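Local coordinates for outer membrane usher protein PapC (Escherichia coli, PDB 3L48), which exports and assembles pilus subunits across the bacterial outer membrane as a pore-forming fimbrial usher, this chain being its C-terminal domain, at residues L10-R15 against L80-T85; S27-K32 against S57-G62; G53-V58 against Q67-E72. All blocks are in the same frame, centred on the assembly; numbering follows the deposited sequence.

Contact 1: L10-R15 against L80-T85; sequences LFAILR and LLLPCT
Leu-82 lies between Ala-12 and Leu-14 on the buried side of two parallel strands, the first and last of this Ig-like beta-sandwich. Its CD1 methyl meets Ala-12 CB at 3.7 Å, while its CB touches Leu-14 CD2 on the neighbouring strand, also at 3.7 Å. The Leu-14 and Leu-82 side chains cross obliquely, which lays a Leu-14 methyl against the stem of Leu-82, and the small alanine leaves room for the leucine tip. Earlier on strand 78-84, chi1 of Leu-80 (79°) sets CG between the backbone N and carbonyl carbon; further out, Leu-80 CD2 touches Leu-10 CD1 at 4.1 Å. The other face carries Ile-13, Leu-81 and Arg-15 and is more exposed. There Leu-81 CG stands anti to the backbone N (chi1 178°), and Leu-81 CD1 comes to 3.5 Å from Ile-13 O. The long arginine suits this outer side because it joins an aliphatic stem to a polar end: in the conformer described, Arg-15 CG lies loosely beside Leu-81 CD1 and NH2 bonds to Gly-19 O. Between the strands, main-chain hydrogen bonds alternate, Ile-13 N donating to Leu-80 O and Ile-13 O accepting from Leu-82 N, both at 2.9 Å. At the far end, Cys-84 forms the disulfide with Cys-66, and its backbone N is held by Arg-15 O at 2.7 Å.

Contact 2: S27-K32 against S57-G62; sequences SVTSEK and SVNWDG
The side chain of Asn-59, ending in a flat carboxamide, lies across the strand pair from Ser-27 and Thr-29 and crosses that of Thr-29 at about a right angle, on the polar face of the four-stranded sheet of this Ig-like Greek-key domain. The other flat group, the indole of Trp-60, meets Val-58 CG1 and Asp-61 OD1 at its edge, in the ring plane, and also touches Pro-22 and Pro-23; it follows the paired strands and takes no part in joining them. Strands 27-29 and 57-59 run antiparallel. Ser-27 with Asn-59 and Thr-29 with Ser-57 are hydrogen-bonded pairs, tied at one end by Asn-59 N to Ser-27 O (2.7 Å) and at the other by Thr-29 N to Ser-57 O (2.9 Å). Between them, Val-28 and Val-58 form a non-hydrogen-bonded pair that turns to the buried face, where compact branched residues suit the interior; their CG2 methyls approach only loosely, at 4.5 Å. On the polar face, short hydroxyl residues fit because they can meet across the strands without bulk. Both hydroxyls of the Thr-29 and Ser-57 pair stand between their own backbone N and carbonyl carbon (chi1 56° and 75°). Thr-29 OG1 and Ser-57 OG form a short hydrogen bond of 2.6 Å. An alanine in place of Asn-59 would probably open a gap beside Thr-29 and leave the hydroxyls of Ser-27 and Thr-29 without their neighbouring amide. A bound cobalt ion lies about 6 Å from the side chain of Ser-27. One ordered water extends the polar face, donating to Ser-30 O at 3.2 Å and bonding to Ser-57 OG at 3.0 Å.

Contact 3: G53-V58 against Q67-E72; sequences GETLSV and QVNVPE
Leu-56 and Val-68 form a hydrogen-bonded pair at the heart of a beta hairpin, whose strands 55-58 and 67-69 run antiparallel at 154°, their short axes approaching to 4.6 Å. The pairing goes both ways, Leu-56 N to Val-68 O and Val-68 N to Leu-56 O, and continues beyond the strands where Val-70 N bonds to Glu-54 O at 3.0 Å. On the buried face, Leu-56 crosses both valines: its CB meets Val-68 CG2 at 3.6 Å, and its CG meets Val-70 CG2 at 3.8 Å. On the other face, Thr-55 and Asn-69 lie side by side, pointing the same way, with Thr-55 OG1 3.2 Å from Asn-69 ND2. Gln-67, extended beyond CG, lays its methylenes and amide past Thr-55 CG2 and Ser-57 CB, so a long polar residue covers this more open side. At the backbone angles of Gly-53 (phi 98°) a CB would press on the carbonyl O before it, which calls for glycine; it would also run into Glu-72 OE1 as placed. A water donates to both Gly-53 O and Glu-72 OE2. The chemistry thus implies a hairpin held by regular backbone bonds and apolar packing in its middle, giving way, at the end away from the turn, to weak direct bonds from Gly-53 N to Val-70 O and Pro-71 O and one water bridge.

In the fold
The three contacts divide between the two sheets of the sandwich. Contact 1 belongs to the three-stranded sheet and is the parallel pairing; contacts 2 and 3 share strand 55-59 and lie side by side in the four-stranded antiparallel sheet. All are partly buried, with one face toward the interior: there the leucines of contact 1 and the valines and leucine of the other two supply the core, and Cys-84 SG, in the conformer described, packs on Val-58 CG2. The sheets also meet where Thr-85 O probably accepts from Gln-67 N. The outer faces differ, being largely apolar in contact 1 and polar in contacts 2 and 3, where hydroxyls and amides meet.

Contact 1: L10-R15 against L80-T85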
loop_
_atom_site.group_PDB
_atom_site.type_symbol
_atom_site.label_atom_id
_atom_site.label_comp_id
_atom_site.label_asym_id
_atom_site.label_seq_id
_atom_site.Cartn_x
_atom_site.Cartn_y
_atom_site.Cartn_z
ATOM N N LEU A 10 -4.095 0.024 -8.612
ATOM C CA LEU A 10 -3.335 -1.182 -8.308
ATOM C C LEU A 10 -4.083 -2.111 -7.367
ATOM O O LEU A 10 -4.746 -1.664 -6.435
ATOM C CB LEU A 10 -1.984 -0.818 -7.695
ATOM C CG LEU A 10 -1.088 0.066 -8.558
ATOM C CD1 LEU A 10 0.293 0.172 -7.932
ATOM C CD2 LEU A 10 -1.007 -0.492 -9.972
ATOM N N PHE A 11 -3.978 -3.408 -7.626
ATOM C CA PHE A 11 -4.468 -4.418 -6.701
ATOM C C PHE A 11 -3.281 -4.875 -5.862
ATOM O O PHE A 11 -2.506 -5.735 -6.283
ATOM C CB PHE A 11 -5.072 -5.601 -7.458
ATOM C CG PHE A 11 -6.126 -5.209 -8.460
ATOM C CD1 PHE A 11 -7.236 -4.476 -8.072
ATOM C CD2 PHE A 11 -6.010 -5.584 -9.789
ATOM C CE1 PHE A 11 -8.213 -4.117 -8.996
ATOM C CE2 PHE A 11 -6.982 -5.231 -10.717
ATOM C CZ PHE A 11 -8.087 -4.496 -10.318
ATOM N N ALA A 12 -3.133 -4.284 -4.682
ATOM C CA ALA A 12 -1.931 -4.492 -3.881
ATOM C C ALA A 12 -2.078 -5.611 -2.857
ATOM O O ALA A 12 -3.007 -5.616 -2.047
ATOM C CB ALA A 12 -1.517 -3.196 -3.193
ATOM N N ILE A 13 -1.155 -6.564 -2.908
ATOM C CA ILE A 13 -1.062 -7.592 -1.885
ATOM C C ILE A 13 -0.001 -7.150 -0.884
ATOM O O ILE A 13 1.197 -7.205 -1.166
ATOM C CB ILE A 13 -0.692 -8.963 -2.480
ATOM C CG1 ILE A 13 -1.631 -9.317 -3.638
ATOM C CG2 ILE A 13 -0.734 -10.048 -1.404
ATOM C CD1 ILE A 13 -3.096 -9.333 -3.255
ATOM N N LEU A 14 -0.448 -6.694 0.278
ATOM C CA LEU A 14 0.448 -6.131 1.279
ATOM C C LEU A 14 0.892 -7.156 2.320
ATOM O O LEU A 14 0.066 -7.842 2.925
ATOM C CB LEU A 14 -0.232 -4.966 1.996
ATOM C CG LEU A 14 -0.736 -3.787 1.164
ATOM C CD1 LEU A 14 -1.620 -2.890 2.017
ATOM C CD2 LEU A 14 0.427 -3.002 0.600
ATOM N N ARG A 15 2.200 -7.260 2.522
ATOM C CA ARG A 15 2.744 -8.068 3.609
ATOM C C ARG A 15 3.967 -7.379 4.201
ATOM O O ARG A 15 4.784 -6.817 3.471
ATOM C CB ARG A 15 3.109 -9.479 3.133
ATOM C CG ARG A 15 1.945 -10.266 2.546
ATOM C CD ARG A 15 2.161 -11.767 2.684
ATOM N NE ARG A 15 1.936 -12.226 4.052
ATOM C CZ ARG A 15 1.017 -13.120 4.402
ATOM N NH1 ARG A 15 0.234 -13.668 3.488
ATOM N NH2 ARG A 15 0.887 -13.470 5.672
ATOM N N LEU A 80 0.054 -6.714 -7.606
ATOM C CA LEU A 80 1.447 -6.894 -7.224
ATOM C C LEU A 80 1.658 -6.934 -5.713
ATOM O O LEU A 80 0.915 -6.318 -4.946
ATOM C CB LEU A 80 2.336 -5.825 -7.866
ATOM C CG LEU A 80 2.367 -4.437 -7.227
ATOM C CD1 LEU A 80 3.293 -3.526 -8.020
ATOM C CD2 LEU A 80 0.974 -3.837 -7.140
ATOM N N LEU A 81 2.677 -7.682 -5.308
ATOM C CA LEU A 81 3.111 -7.739 -3.921
ATOM C C LEU A 81 3.787 -6.428 -3.556
ATOM O O LEU A 81 4.671 -5.960 -4.274
ATOM C CB LEU A 81 4.105 -8.890 -3.733
ATOM C CG LEU A 81 4.722 -9.080 -2.346
ATOM C CD1 LEU A 81 3.693 -9.634 -1.371
ATOM C CD2 LEU A 81 5.950 -9.993 -2.415
ATOM N N LEU A 82 3.365 -5.830 -2.447
ATOM C CA LEU A 82 4.061 -4.664 -1.912
ATOM C C LEU A 82 4.592 -4.964 -0.510
ATOM O O LEU A 82 3.857 -4.871 0.472
ATOM C CB LEU A 82 3.142 -3.439 -1.885
ATOM C CG LEU A 82 2.639 -2.932 -3.241
ATOM C CD1 LEU A 82 1.828 -1.663 -3.063
ATOM C CD2 LEU A 82 3.803 -2.685 -4.192
ATOM N N PRO A 83 5.871 -5.354 -0.420
ATOM C CA PRO A 83 6.483 -5.595 0.890
ATOM C C PRO A 83 6.442 -4.328 1.729
ATOM O O PRO A 83 6.988 -3.302 1.330
ATOM C CB PRO A 83 7.933 -5.951 0.543
ATOM C CG PRO A 83 7.866 -6.482 -0.848
ATOM C CD PRO A 83 6.785 -5.681 -1.527
ATOM N N CYS A 84 5.796 -4.396 2.889
ATOM C CA CYS A 84 5.682 -3.228 3.758
ATOM C C CYS A 84 6.742 -3.239 4.858
ATOM O O CYS A 84 6.708 -4.073 5.763
ATOM C CB CYS A 84 4.280 -3.138 4.364
ATOM S SG CYS A 84 3.839 -1.483 4.943
ATOM N N THR A 85 7.681 -2.303 4.769
ATOM C CA THR A 85 8.797 -2.241 5.697
ATOM C C THR A 85 8.663 -1.054 6.641
ATOM O O THR A 85 8.487 0.083 6.198
ATOM C CB THR A 85 10.142 -2.165 4.949
ATOM O OG1 THR A 85 10.169 -0.990 4.131
ATOM C CG2 THR A 85 10.321 -3.387 4.065
#

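Contact 2: S27-K32 against S57-G62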
loop_
_atom_site.group_PDB
_atom_site.type_symbol
_atom_site.label_atom_id
_atom_site.label_comp_id
_atom_site.label_asym_id
_atom_site.label_seq_id
_atom_site.Cartn_x
_atom_site.Cartn_y
_atom_site.Cartn_z
ATOM N N SER A 27 -5.278 2.362 6.529
ATOM C CA SER A 27 -5.314 3.252 5.374
ATOM C C SER A 27 -3.970 3.296 4.656
ATOM O O SER A 27 -2.919 3.134 5.271
ATOM C CB SER A 27 -5.731 4.665 5.787
ATOM O OG SER A 27 -4.768 5.238 6.648
ATOM N N VAL A 28 -4.015 3.517 3.347
ATOM C CA VAL A 28 -2.809 3.630 2.541
ATOM C C VAL A 28 -2.757 5.028 1.938
ATOM O O VAL A 28 -3.692 5.454 1.257
ATOM C CB VAL A 28 -2.790 2.591 1.408
ATOM C CG1 VAL A 28 -1.446 2.610 0.699
ATOM C CG2 VAL A 28 -3.079 1.206 1.961
ATOM N N THR A 29 -1.668 5.743 2.190
ATOM C CA THR A 29 -1.569 7.135 1.775
ATOM C C THR A 29 -0.340 7.382 0.915
ATOM O O THR A 29 0.697 6.737 1.090
ATOM C CB THR A 29 -1.526 8.082 2.989
ATOM O OG1 THR A 29 -0.447 7.704 3.848
ATOM C CG2 THR A 29 -2.834 8.016 3.767
ATOM N N SER A 30 -0.467 8.324 -0.013
ATOM C CA SER A 30 0.622 8.682 -0.912
ATOM C C SER A 30 1.621 9.587 -0.206
ATOM O O SER A 30 1.361 10.071 0.898
ATOM C CB SER A 30 0.076 9.387 -2.155
ATOM O OG SER A 30 -0.526 10.623 -1.810
ATOM N N GLU A 31 2.765 9.809 -0.845
ATOM C CA GLU A 31 3.754 10.744 -0.327
ATOM C C GLU A 31 3.067 12.071 -0.034
ATOM O O GLU A 31 3.324 12.708 0.990
ATOM C CB GLU A 31 4.873 10.965 -1.344
ATOM C CG GLU A 31 5.577 9.697 -1.798
ATOM C CD GLU A 31 6.648 9.970 -2.839
ATOM O OE1 GLU A 31 6.487 10.932 -3.621
ATOM O OE2 GLU A 31 7.645 9.220 -2.880
ATOM N N LYS A 32 2.183 12.474 -0.943
ATOM C CA LYS A 32 1.479 13.746 -0.840
ATOM C C LYS A 32 0.524 13.773 0.352
ATOM O O LYS A 32 0.133 14.842 0.818
ATOM C CB LYS A 32 0.713 14.028 -2.135
ATOM C CG LYS A 32 1.542 13.842 -3.400
ATOM N N SER A 57 2.616 5.076 2.514
ATOM C CA SER A 57 2.656 4.695 3.916
ATOM C C SER A 57 1.356 3.991 4.291
ATOM O O SER A 57 0.276 4.371 3.837
ATOM C CB SER A 57 2.899 5.910 4.814
ATOM O OG SER A 57 1.731 6.697 4.928
ATOM N N VAL A 58 1.472 2.948 5.104
ATOM C CA VAL A 58 0.314 2.206 5.572
ATOM C C VAL A 58 0.065 2.553 7.031
ATOM O O VAL A 58 0.935 2.367 7.880
ATOM C CB VAL A 58 0.524 0.695 5.420
ATOM C CG1 VAL A 58 -0.711 -0.063 5.877
ATOM C CG2 VAL A 58 0.856 0.366 3.973
ATOM N N ASN A 59 -1.125 3.062 7.320
ATOM C CA ASN A 59 -1.413 3.581 8.649
ATOM C C ASN A 59 -2.464 2.781 9.403
ATOM O O ASN A 59 -3.482 2.382 8.837
ATOM C CB ASN A 59 -1.862 5.041 8.553
ATOM C CG ASN A 59 -1.115 5.809 7.483
ATOM O OD1 ASN A 59 -1.629 6.023 6.381
ATOM N ND2 ASN A 59 0.108 6.220 7.795
ATOM N N TRP A 60 -2.195 2.541 10.683
ATOM C CA TRP A 60 -3.215 2.082 11.618
ATOM C C TRP A 60 -2.798 2.408 13.049
ATOM O O TRP A 60 -1.627 2.672 13.311
ATOM C CB TRP A 60 -3.542 0.592 11.437
ATOM C CG TRP A 60 -2.480 -0.372 11.863
ATOM C CD1 TRP A 60 -2.301 -0.905 13.110
ATOM C CD2 TRP A 60 -1.471 -0.958 11.027
ATOM N NE1 TRP A 60 -1.233 -1.775 13.104
ATOM C CE2 TRP A 60 -0.709 -1.824 11.844
ATOM C CE3 TRP A 60 -1.140 -0.832 9.675
ATOM C CZ2 TRP A 60 0.371 -2.554 11.345
ATOM C CZ3 TRP A 60 -0.068 -1.557 9.186
ATOM C CH2 TRP A 60 0.674 -2.408 10.019
ATOM N N ASP A 61 -3.764 2.405 13.962
ATOM C CA ASP A 61 -3.521 2.796 15.346
ATOM C C ASP A 61 -2.903 4.188 15.403
ATOM O O ASP A 61 -1.929 4.419 16.120
ATOM C CB ASP A 61 -2.630 1.774 16.056
ATOM C CG ASP A 61 -3.334 0.447 16.284
ATOM O OD1 ASP A 61 -4.573 0.398 16.124
ATOM O OD2 ASP A 61 -2.654 -0.544 16.628
ATOM N N GLY A 62 -3.478 5.104 14.628
ATOM C CA GLY A 62 -3.053 6.493 14.607
ATOM C C GLY A 62 -1.572 6.690 14.356
ATOM O O GLY A 62 -0.946 7.567 14.950
HETATM O O HOH W 1 2.323 9.488 3.856
#

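Contact 3: G53-V58 against Q67-E72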
loop_
_atom_site.group_PDB
_atom_site.type_symbol
_atom_site.label_atom_id
_atom_site.label_comp_id
_atom_site.label_asym_id
_atom_site.label_seq_id
_atom_site.Cartn_x
_atom_site.Cartn_y
_atom_site.Cartn_z
ATOM N N GLY A 53 6.492 4.428 -8.742
ATOM C CA GLY A 53 7.752 4.890 -8.193
ATOM C C GLY A 53 7.646 5.611 -6.861
ATOM O O GLY A 53 8.657 5.844 -6.198
ATOM N N GLU A 54 6.429 5.968 -6.460
ATOM C CA GLU A 54 6.245 6.716 -5.220
ATOM C C GLU A 54 6.316 5.818 -3.989
ATOM O O GLU A 54 6.262 4.592 -4.091
ATOM C CB GLU A 54 4.924 7.488 -5.232
ATOM C CG GLU A 54 3.694 6.631 -4.999
ATOM C CD GLU A 54 2.439 7.463 -4.801
ATOM O OE1 GLU A 54 2.516 8.502 -4.112
ATOM O OE2 GLU A 54 1.373 7.074 -5.324
ATOM N N THR A 55 6.447 6.443 -2.825
ATOM C CA THR A 55 6.458 5.726 -1.557
ATOM C C THR A 55 5.130 5.914 -0.838
ATOM O O THR A 55 4.719 7.040 -0.560
ATOM C CB THR A 55 7.595 6.214 -0.636
ATOM O OG1 THR A 55 8.858 5.982 -1.270
ATOM C CG2 THR A 55 7.558 5.473 0.699
ATOM N N LEU A 56 4.458 4.809 -0.543
ATOM C CA LEU A 56 3.195 4.871 0.175
ATOM C C LEU A 56 3.419 4.499 1.630
ATOM O O LEU A 56 4.308 3.709 1.950
ATOM C CB LEU A 56 2.169 3.925 -0.450
ATOM C CG LEU A 56 1.883 4.083 -1.946
ATOM C CD1 LEU A 56 0.737 3.171 -2.364
ATOM C CD2 LEU A 56 1.565 5.530 -2.293
ATOM N N SER A 57 2.616 5.076 2.514
ATOM C CA SER A 57 2.656 4.695 3.916
ATOM C C SER A 57 1.356 3.991 4.291
ATOM O O SER A 57 0.276 4.371 3.837
ATOM C CB SER A 57 2.899 5.910 4.814
ATOM O OG SER A 57 1.731 6.697 4.928
ATOM N N VAL A 58 1.472 2.948 5.104
ATOM C CA VAL A 58 0.314 2.206 5.572
ATOM C C VAL A 58 0.065 2.553 7.031
ATOM O O VAL A 58 0.935 2.367 7.880
ATOM C CB VAL A 58 0.524 0.695 5.420
ATOM C CG1 VAL A 58 -0.711 -0.063 5.877
ATOM C CG2 VAL A 58 0.856 0.366 3.973
ATOM N N GLN A 67 6.084 1.350 5.277
ATOM C CA GLN A 67 6.042 1.988 3.972
ATOM C C GLN A 67 6.373 1.006 2.859
ATOM O O GLN A 67 7.096 0.032 3.072
ATOM C CB GLN A 67 6.988 3.190 3.931
ATOM C CG GLN A 67 6.534 4.335 4.819
ATOM C CD GLN A 67 7.397 5.571 4.690
ATOM O OE1 GLN A 67 6.899 6.696 4.765
ATOM N NE2 GLN A 67 8.695 5.373 4.489
ATOM N N VAL A 68 5.825 1.271 1.675
ATOM C CA VAL A 68 6.068 0.444 0.504
ATOM C C VAL A 68 6.581 1.311 -0.637
ATOM O O VAL A 68 6.259 2.492 -0.722
ATOM C CB VAL A 68 4.780 -0.275 0.035
ATOM C CG1 VAL A 68 4.177 -1.095 1.169
ATOM C CG2 VAL A 68 3.779 0.733 -0.481
ATOM N N ASN A 69 7.392 0.717 -1.502
ATOM C CA ASN A 69 7.867 1.397 -2.695
ATOM C C ASN A 69 7.157 0.853 -3.926
ATOM O O ASN A 69 7.367 -0.295 -4.319
ATOM C CB ASN A 69 9.383 1.235 -2.841
ATOM C CG ASN A 69 10.143 1.761 -1.641
ATOM O OD1 ASN A 69 11.011 1.082 -1.095
ATOM N ND2 ASN A 69 9.816 2.978 -1.221
ATOM N N VAL A 70 6.299 1.673 -4.522
ATOM C CA VAL A 70 5.588 1.261 -5.723
ATOM C C VAL A 70 6.567 1.175 -6.883
ATOM O O VAL A 70 7.198 2.170 -7.236
ATOM C CB VAL A 70 4.466 2.245 -6.080
ATOM C CG1 VAL A 70 3.746 1.792 -7.343
ATOM C CG2 VAL A 70 3.487 2.375 -4.921
ATOM N N PRO A 71 6.707 -0.020 -7.475
ATOM C CA PRO A 71 7.629 -0.206 -8.600
ATOM C C PRO A 71 7.392 0.826 -9.703
ATOM O O PRO A 71 6.254 1.235 -9.941
ATOM C CB PRO A 71 7.288 -1.612 -9.101
ATOM C CG PRO A 71 6.751 -2.313 -7.898
ATOM C CD PRO A 71 5.997 -1.263 -7.130
ATOM N N GLU A 72 8.467 1.248 -10.358
ATOM C CA GLU A 72 8.380 2.230 -11.430
ATOM C C GLU A 72 7.600 1.645 -12.603
ATOM O O GLU A 72 7.083 2.378 -13.448
ATOM C CB GLU A 72 9.784 2.624 -11.892
ATOM C CG GLU A 72 9.924 4.076 -12.309
ATOM C CD GLU A 72 10.056 5.008 -11.120
ATOM O OE1 GLU A 72 9.145 5.835 -10.908
ATOM O OE2 GLU A 72 11.071 4.912 -10.396
HETATM O O HOH W 2 11.043 4.843 -7.283
#